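Local structure of regulatory protein ASNC (Escherichia coli, 2CG4) at the interface of chains A and B and the interface of chains A and C. The protein activates asnA transcription, regulates its own gene and represses gidA expression post-transcriptionally, as a DNA-binding transcription factor of the Lrp/AsnC family. Residues are numbered along the deposited sequence; one frame, centred on the assembly and turned at random. Chains: chain A/B/C, Regulatory protein ASNC.

Contact 1: the interface of chains A and B. Residues chain A 67-68, 116, 140-142; chain B 67-68, 116, 119, 140-141.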
ATOM      1  N   ASP A  67       5.678   4.049 -28.947  1.00 42.07           N
ATOM      2  CA  ASP A  67       4.903   5.075 -28.258  1.00 42.46           C
ATOM      3  C   ASP A  67       4.609   4.683 -26.817  1.00 41.39           C
ATOM      4  O   ASP A  67       4.319   5.542 -25.982  1.00 40.44           O
ATOM      5  CB  ASP A  67       3.577   5.320 -28.987  1.00 42.75           C
ATOM      6  CG  ASP A  67       3.767   5.944 -30.351  1.00 46.41           C
ATOM      7  OD1 ASP A  67       4.551   6.914 -30.463  1.00 47.75           O
ATOM      8  OD2 ASP A  67       3.124   5.468 -31.313  1.00 52.46           O
ATOM      9  N   VAL A  68       4.659   3.381 -26.540  1.00 40.89           N
ATOM     10  CA  VAL A  68       4.393   2.874 -25.196  1.00 40.32           C
ATOM     11  C   VAL A  68       5.587   2.121 -24.601  1.00 39.57           C
ATOM     12  O   VAL A  68       5.729   0.904 -24.768  1.00 40.97           O
ATOM     13  CB  VAL A  68       3.148   1.980 -25.154  1.00 39.60           C
ATOM     14  CG1 VAL A  68       2.892   1.531 -23.738  1.00 39.46           C
ATOM     15  CG2 VAL A  68       1.953   2.737 -25.670  1.00 40.07           C
ATOM     16  N   ILE A 116      -0.525   0.259 -27.122  1.00 38.79           N
ATOM     17  CA  ILE A 116      -1.121  -0.425 -25.979  1.00 39.37           C
ATOM     18  C   ILE A 116      -1.740  -1.765 -26.383  1.00 38.65           C
ATOM     19  O   ILE A 116      -1.891  -2.649 -25.553  1.00 38.04           O
ATOM     20  CB  ILE A 116      -2.119   0.444 -25.147  1.00 39.86           C
ATOM     21  CG1 ILE A 116      -3.562   0.199 -25.575  1.00 42.73           C
ATOM     22  CG2 ILE A 116      -1.756   1.930 -25.175  1.00 42.39           C
ATOM     23  CD1 ILE A 116      -4.517   0.159 -24.408  1.00 45.24           C
ATOM     24  N   ILE A 140       3.123   2.943 -16.955  1.00 25.89           N
ATOM     25  CA  ILE A 140       3.226   3.393 -18.326  1.00 24.47           C
ATOM     26  C   ILE A 140       3.877   4.767 -18.380  1.00 26.69           C
ATOM     27  O   ILE A 140       3.500   5.686 -17.632  1.00 27.07           O
ATOM     28  CB  ILE A 140       1.846   3.393 -19.011  1.00 24.95           C
ATOM     29  CG1 ILE A 140       1.363   1.950 -19.189  1.00 25.50           C
ATOM     30  CG2 ILE A 140       1.889   4.126 -20.349  1.00 22.67           C
ATOM     31  CD1 ILE A 140       0.592   1.707 -20.470  1.00 25.63           C
ATOM     32  N   VAL A 141       4.884   4.897 -19.246  1.00 27.11           N
ATOM     33  CA  VAL A 141       5.565   6.169 -19.433  1.00 26.02           C
ATOM     34  C   VAL A 141       4.718   7.051 -20.329  1.00 28.64           C
ATOM     35  O   VAL A 141       4.320   6.660 -21.435  1.00 28.49           O
ATOM     36  CB  VAL A 141       7.003   6.008 -20.021  1.00 25.81           C
ATOM     37  CG1 VAL A 141       7.707   7.340 -20.061  1.00 20.46           C
ATOM     38  CG2 VAL A 141       7.822   5.015 -19.198  1.00 20.60           C
ATOM     39  N   LEU A 142       4.428   8.249 -19.836  1.00 30.62           N
ATOM     40  CA  LEU A 142       3.575   9.172 -20.553  1.00 30.04           C
ATOM     41  C   LEU A 142       4.454  10.276 -21.091  1.00 29.94           C
ATOM     42  O   LEU A 142       4.133  10.912 -22.090  1.00 31.52           O
ATOM     43  CB  LEU A 142       2.469   9.699 -19.631  1.00 30.20           C
ATOM     44  CG  LEU A 142       1.415   8.642 -19.261  1.00 29.28           C
ATOM     45  CD1 LEU A 142       0.398   9.145 -18.247  1.00 28.63           C
ATOM     46  CD2 LEU A 142       0.708   8.123 -20.496  1.00 28.62           C
TER
ATOM     47  N   ASP B  67      -8.272   4.913 -28.243  1.00 38.86           N
ATOM     48  CA  ASP B  67      -7.462   3.750 -27.927  1.00 39.00           C
ATOM     49  C   ASP B  67      -7.018   3.728 -26.466  1.00 38.24           C
ATOM     50  O   ASP B  67      -6.537   2.710 -25.969  1.00 37.92           O
ATOM     51  CB  ASP B  67      -6.230   3.724 -28.837  1.00 39.50           C
ATOM     52  CG  ASP B  67      -6.582   3.427 -30.281  1.00 43.31           C
ATOM     53  OD1 ASP B  67      -7.576   2.703 -30.518  1.00 44.54           O
ATOM     54  OD2 ASP B  67      -5.860   3.912 -31.179  1.00 48.49           O
ATOM     55  N   VAL B  68      -7.157   4.860 -25.782  1.00 37.57           N
ATOM     56  CA  VAL B  68      -6.729   4.943 -24.391  1.00 36.74           C
ATOM     57  C   VAL B  68      -7.879   5.335 -23.458  1.00 35.93           C
ATOM     58  O   VAL B  68      -8.140   6.519 -23.218  1.00 36.82           O
ATOM     59  CB  VAL B  68      -5.521   5.883 -24.213  1.00 36.02           C
ATOM     60  CG1 VAL B  68      -5.102   5.911 -22.770  1.00 35.05           C
ATOM     61  CG2 VAL B  68      -4.368   5.417 -25.074  1.00 34.56           C
ATOM     62  N   ILE B 116      -1.877   8.003 -25.760  1.00 38.60           N
ATOM     63  CA  ILE B 116      -1.168   8.340 -24.528  1.00 38.84           C
ATOM     64  C   ILE B 116      -0.628   9.780 -24.566  1.00 38.04           C
ATOM     65  O   ILE B 116      -0.499  10.419 -23.529  1.00 36.52           O
ATOM     66  CB  ILE B 116      -0.072   7.299 -24.126  1.00 39.57           C
ATOM     67  CG1 ILE B 116       1.263   7.604 -24.794  1.00 42.15           C
ATOM     68  CG2 ILE B 116      -0.505   5.863 -24.422  1.00 40.54           C
ATOM     69  CD1 ILE B 116       2.286   8.160 -23.838  1.00 44.86           C
ATOM     70  N   LEU B 119      -3.630  11.752 -23.536  1.00 32.63           N
ATOM     71  CA  LEU B 119      -3.830  11.501 -22.101  1.00 32.04           C
ATOM     72  C   LEU B 119      -2.822  12.227 -21.224  1.00 31.80           C
ATOM     73  O   LEU B 119      -3.163  12.677 -20.144  1.00 33.05           O
ATOM     74  CB  LEU B 119      -3.803   9.996 -21.780  1.00 31.63           C
ATOM     75  CG  LEU B 119      -3.674   9.581 -20.305  1.00 30.80           C
ATOM     76  CD1 LEU B 119      -4.901   9.964 -19.497  1.00 30.94           C
ATOM     77  CD2 LEU B 119      -3.409   8.081 -20.171  1.00 30.82           C
ATOM     78  N   ILE B 140      -4.685   2.305 -16.628  1.00 24.65           N
ATOM     79  CA  ILE B 140      -4.909   2.293 -18.059  1.00 22.74           C
ATOM     80  C   ILE B 140      -5.519   0.975 -18.521  1.00 25.62           C
ATOM     81  O   ILE B 140      -5.029  -0.120 -18.182  1.00 26.58           O
ATOM     82  CB  ILE B 140      -3.618   2.610 -18.813  1.00 22.78           C
ATOM     83  CG1 ILE B 140      -3.290   4.101 -18.633  1.00 22.71           C
ATOM     84  CG2 ILE B 140      -3.725   2.208 -20.291  1.00 18.40           C
ATOM     85  CD1 ILE B 140      -2.391   4.673 -19.693  1.00 24.64           C
ATOM     86  N   VAL B 141      -6.605   1.090 -19.285  1.00 26.14           N
ATOM     87  CA  VAL B 141      -7.298  -0.061 -19.822  1.00 25.26           C
ATOM     88  C   VAL B 141      -6.523  -0.612 -21.009  1.00 28.41           C
ATOM     89  O   VAL B 141      -6.216   0.106 -21.973  1.00 28.48           O
ATOM     90  CB  VAL B 141      -8.753   0.275 -20.245  1.00 25.77           C
ATOM     91  CG1 VAL B 141      -9.483  -0.992 -20.639  1.00 19.77           C
ATOM     92  CG2 VAL B 141      -9.502   0.994 -19.115  1.00 21.05           C
TER
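The polar atom best surrounded by the partner is the backbone carbonyl oxygen of B:Asp67, and what grips it from chain A is two carbon contacts and no hydrogen bond: A:Ile116 CD1 at 3.6 Å and CG1 of the same side chain at 3.9 Å. Another carbonyl oxygen, that of A:Val141, meets the methyl B:Ile116 CD1 at 3.5 Å. No nitrogen or oxygen pairs across here, so the patch is held by apolar packing about a two-fold axis.

B:Ile116, the first residue of helix 116-127, makes the largest contribution, 90 Å² hidden by chain A. Its CG1 branch stands in the crowded position between the backbone N and the carbonyl carbon (chi1 87°), with CG2 anti to the carbonyl carbon. A chi2 of 107° then turns CD1 towards the backbone of chain A, where it touches A:Leu142 CA at 3.7 Å. Further back on the same branch, CG1 lies 3.9 Å from the carbonyl oxygen of A:Asp67. A:Ile116 is thus only its approximate twin, with CD1 turned more towards the B:Asp67 oxygen. A:Leu142 crosses B:Ile116 obliquely and lays its CD2 methyl against B:Ile116 CB at 3.8 Å; that same methyl also reaches the CD2 branch of B:Leu119, on the same helix.

The other branch points to the middle. B:Ile116 CG2 sits 4.2 Å from A:Ile116 CG2, the two isoleucines sliding past each other in opposite directions rather than meeting head on. The CG2 methyl of A:Val68, beside its backbone N because CG1 is anti to that N (chi1 -178°), crosses over to the same B:Ile116 CG2. Between the strands, A:Ile140 CD1 faces B:Ile140 CD1 more loosely, at 4.3 Å.

Each Ile116 packs against residues 67-68 and the 141 carbonyl of its neighbour, B:Ile116 also against A:Leu142. In this assembly of eight copies, the patch probably helps to join neighbouring dimers into the octamer typical of Lrp/AsnC proteins.

Contact 2: the interface of chains A and C. Residues chain A 71, 99, 108, 110; chain C 71, 99, 108, 110.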
ATOM      1  N   PHE A  71       7.704   0.497 -17.319  1.00 28.09           N
ATOM      2  CA  PHE A  71       8.348  -0.347 -16.331  1.00 26.58           C
ATOM      3  C   PHE A  71       7.297  -1.283 -15.772  1.00 26.57           C
ATOM      4  O   PHE A  71       6.142  -0.890 -15.603  1.00 27.79           O
ATOM      5  CB  PHE A  71       8.942   0.493 -15.206  1.00 26.51           C
ATOM      6  CG  PHE A  71      10.093   1.359 -15.641  1.00 27.60           C
ATOM      7  CD1 PHE A  71       9.879   2.671 -16.048  1.00 23.79           C
ATOM      8  CD2 PHE A  71      11.394   0.863 -15.637  1.00 26.95           C
ATOM      9  CE1 PHE A  71      10.952   3.469 -16.448  1.00 27.97           C
ATOM     10  CE2 PHE A  71      12.469   1.659 -16.031  1.00 25.07           C
ATOM     11  CZ  PHE A  71      12.246   2.962 -16.440  1.00 23.03           C
ATOM     12  N   TYR A  99      16.067  -5.496 -13.507  1.00 21.15           N
ATOM     13  CA  TYR A  99      16.799  -5.128 -12.328  1.00 23.67           C
ATOM     14  C   TYR A  99      16.314  -5.965 -11.179  1.00 25.65           C
ATOM     15  O   TYR A  99      15.128  -6.298 -11.088  1.00 26.72           O
ATOM     16  CB  TYR A  99      16.552  -3.661 -11.986  1.00 23.74           C
ATOM     17  CG  TYR A  99      16.998  -2.681 -13.036  1.00 23.06           C
ATOM     18  CD1 TYR A  99      16.131  -2.271 -14.043  1.00 24.59           C
ATOM     19  CD2 TYR A  99      18.285  -2.149 -13.010  1.00 23.23           C
ATOM     20  CE1 TYR A  99      16.538  -1.353 -14.996  1.00 27.05           C
ATOM     21  CE2 TYR A  99      18.698  -1.241 -13.952  1.00 20.78           C
ATOM     22  CZ  TYR A  99      17.826  -0.845 -14.938  1.00 23.33           C
ATOM     23  OH  TYR A  99      18.240   0.076 -15.866  1.00 25.86           O
ATOM     24  N   PHE A 108      12.234  -5.826 -11.547  1.00 23.08           N
ATOM     25  CA  PHE A 108      11.738  -4.592 -12.127  1.00 23.49           C
ATOM     26  C   PHE A 108      12.321  -4.499 -13.543  1.00 23.60           C
ATOM     27  O   PHE A 108      13.534  -4.539 -13.716  1.00 25.51           O
ATOM     28  CB  PHE A 108      12.178  -3.402 -11.255  1.00 23.66           C
ATOM     29  CG  PHE A 108      11.499  -2.101 -11.586  1.00 24.36           C
ATOM     30  CD1 PHE A 108      10.116  -1.971 -11.488  1.00 27.47           C
ATOM     31  CD2 PHE A 108      12.244  -0.994 -11.966  1.00 29.98           C
ATOM     32  CE1 PHE A 108       9.481  -0.771 -11.785  1.00 22.54           C
ATOM     33  CE2 PHE A 108      11.620   0.221 -12.264  1.00 28.65           C
ATOM     34  CZ  PHE A 108      10.233   0.326 -12.174  1.00 27.32           C
ATOM     35  N   LYS A 110      12.051  -2.965 -17.789  1.00 24.75           N
ATOM     36  CA  LYS A 110      11.515  -2.085 -18.817  1.00 26.04           C
ATOM     37  C   LYS A 110      11.094  -2.895 -20.026  1.00 27.64           C
ATOM     38  O   LYS A 110      11.855  -3.741 -20.495  1.00 27.82           O
ATOM     39  CB  LYS A 110      12.565  -1.074 -19.242  1.00 25.02           C
ATOM     40  CG  LYS A 110      12.011   0.282 -19.538  1.00 24.14           C
ATOM     41  CD  LYS A 110      13.017   1.090 -20.314  1.00 23.91           C
ATOM     42  CE  LYS A 110      12.640   2.571 -20.338  1.00 26.49           C
ATOM     43  NZ  LYS A 110      13.746   3.360 -20.957  1.00 23.82           N
TER
ATOM     44  N   PHE C  71      16.476   3.651  -8.708  1.00 29.23           N
ATOM     45  CA  PHE C  71      15.291   4.343  -9.171  1.00 27.05           C
ATOM     46  C   PHE C  71      14.666   4.978  -7.953  1.00 26.37           C
ATOM     47  O   PHE C  71      14.554   4.339  -6.908  1.00 26.73           O
ATOM     48  CB  PHE C  71      14.307   3.357  -9.791  1.00 27.00           C
ATOM     49  CG  PHE C  71      14.748   2.809 -11.118  1.00 27.60           C
ATOM     50  CD1 PHE C  71      15.295   1.536 -11.210  1.00 26.07           C
ATOM     51  CD2 PHE C  71      14.602   3.562 -12.280  1.00 26.27           C
ATOM     52  CE1 PHE C  71      15.692   1.020 -12.452  1.00 27.17           C
ATOM     53  CE2 PHE C  71      15.000   3.056 -13.517  1.00 22.05           C
ATOM     54  CZ  PHE C  71      15.545   1.782 -13.601  1.00 22.61           C
ATOM     55  N   TYR C  99      11.022  10.122 -15.696  1.00 23.16           N
ATOM     56  CA  TYR C  99       9.808   9.726 -16.366  1.00 24.57           C
ATOM     57  C   TYR C  99       8.607  10.270 -15.628  1.00 25.90           C
ATOM     58  O   TYR C  99       8.557  10.263 -14.393  1.00 26.82           O
ATOM     59  CB  TYR C  99       9.693   8.200 -16.408  1.00 24.83           C
ATOM     60  CG  TYR C  99      10.862   7.495 -17.049  1.00 25.61           C
ATOM     61  CD1 TYR C  99      11.925   7.030 -16.277  1.00 28.71           C
ATOM     62  CD2 TYR C  99      10.903   7.281 -18.428  1.00 24.28           C
ATOM     63  CE1 TYR C  99      13.000   6.360 -16.857  1.00 28.31           C
ATOM     64  CE2 TYR C  99      11.968   6.615 -19.013  1.00 25.38           C
ATOM     65  CZ  TYR C  99      13.015   6.161 -18.221  1.00 25.98           C
ATOM     66  OH  TYR C  99      14.075   5.503 -18.796  1.00 25.81           O
ATOM     67  N   PHE C 108       9.415   9.621 -11.755  1.00 25.51           N
ATOM     68  CA  PHE C 108      10.186   8.407 -11.532  1.00 25.12           C
ATOM     69  C   PHE C 108      11.543   8.600 -12.215  1.00 24.83           C
ATOM     70  O   PHE C 108      11.618   8.756 -13.433  1.00 27.26           O
ATOM     71  CB  PHE C 108       9.425   7.191 -12.098  1.00 24.58           C
ATOM     72  CG  PHE C 108      10.014   5.857 -11.714  1.00 25.89           C
ATOM     73  CD1 PHE C 108      10.022   5.435 -10.387  1.00 28.10           C
ATOM     74  CD2 PHE C 108      10.548   5.010 -12.682  1.00 30.21           C
ATOM     75  CE1 PHE C 108      10.570   4.209 -10.021  1.00 23.19           C
ATOM     76  CE2 PHE C 108      11.091   3.768 -12.329  1.00 27.80           C
ATOM     77  CZ  PHE C 108      11.101   3.374 -10.993  1.00 27.45           C
ATOM     78  N   LYS C 110      16.009   7.858 -12.414  1.00 24.79           N
ATOM     79  CA  LYS C 110      17.198   7.075 -12.093  1.00 25.54           C
ATOM     80  C   LYS C 110      18.313   8.002 -11.634  1.00 26.93           C
ATOM     81  O   LYS C 110      18.624   8.974 -12.321  1.00 27.05           O
ATOM     82  CB  LYS C 110      17.667   6.284 -13.312  1.00 23.91           C
ATOM     83  CG  LYS C 110      18.273   4.932 -12.965  1.00 24.94           C
ATOM     84  CD  LYS C 110      19.065   4.365 -14.121  1.00 22.36           C
ATOM     85  CE  LYS C 110      19.166   2.844 -14.028  1.00 28.08           C
ATOM     86  NZ  LYS C 110      19.798   2.274 -15.258  1.00 24.15           N
TER
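Two ligand-binding domains of the Lrp/AsnC family pack sheet against sheet here, around a two-fold core of aromatic rings. At one end of the cluster, on the two-fold axis, A:Phe108 and C:Phe108 come tip to tip, with CZ 3.4 Å from CZ and the ring planes inclined at 72°, an edge-to-face pair. In the middle A:Phe71 and C:Phe71 likewise meet at their tips, edge to face, CE2 lying 3.8 Å from CE2.

Every Phe71 also works on the partner's other rings. The A:Phe71 rim crosses C:Tyr99 at about a right angle, its CE1 standing 3.5 Å above the tyrosine plane, offset toward the rim. In the two-fold related contact, C:Phe71 CE1 is over the centre of the A:Tyr99 ring. On one face of A:Phe71, C:Phe108 CE2 presses in 4.0 Å above the plane, over its centre. On the opposite face A:Lys110 CG lies toward the rim, so the ring is flanked on both faces, which should limit its rotation.

That lysine runs on, extended beyond CG, to the other end of the core. There A:Lys110 NZ donates a hydrogen bond of 3.1 Å to the phenol oxygen OH of C:Tyr99; the twin, from C:Lys110 NZ to A:Tyr99 OH, is shorter, at 2.8 Å. The lysine, if charged, may polarise the phenol and make it a little more acidic.

The first side-chain torsions aim the rings. Phe71 and Tyr99 place CG anti to the carbonyl carbon, beside the backbone N (chi1 -67° for A:Phe71), whereas A:Phe108 sends CG anti to the N (-168°). Within chain A, the A:Phe108 carbonyl oxygen lies in plane at the edge of the A:Tyr99 ring, where strands 95-101 and 107-113 come together.

The C-alpha centres of contact 1 and contact 2 lie about 17 Å apart, and chain A takes part in both. Strand 68-76 feeds the two directly: A:Val68 at its start belongs to contact 1, A:Phe71 three residues on to contact 2. Likewise strand 107-113, which supplies A:Phe108 and A:Lys110, leads within a few residues into helix 116-127 and A:Ile116. One domain thus presents its sheet face to chain C; to chain B it presents the start of helix 116-127 and neighbouring strand ends. Contact 2 probably builds the dimer and contact 1 joins dimers, so a shift in the shared strand could be felt at both.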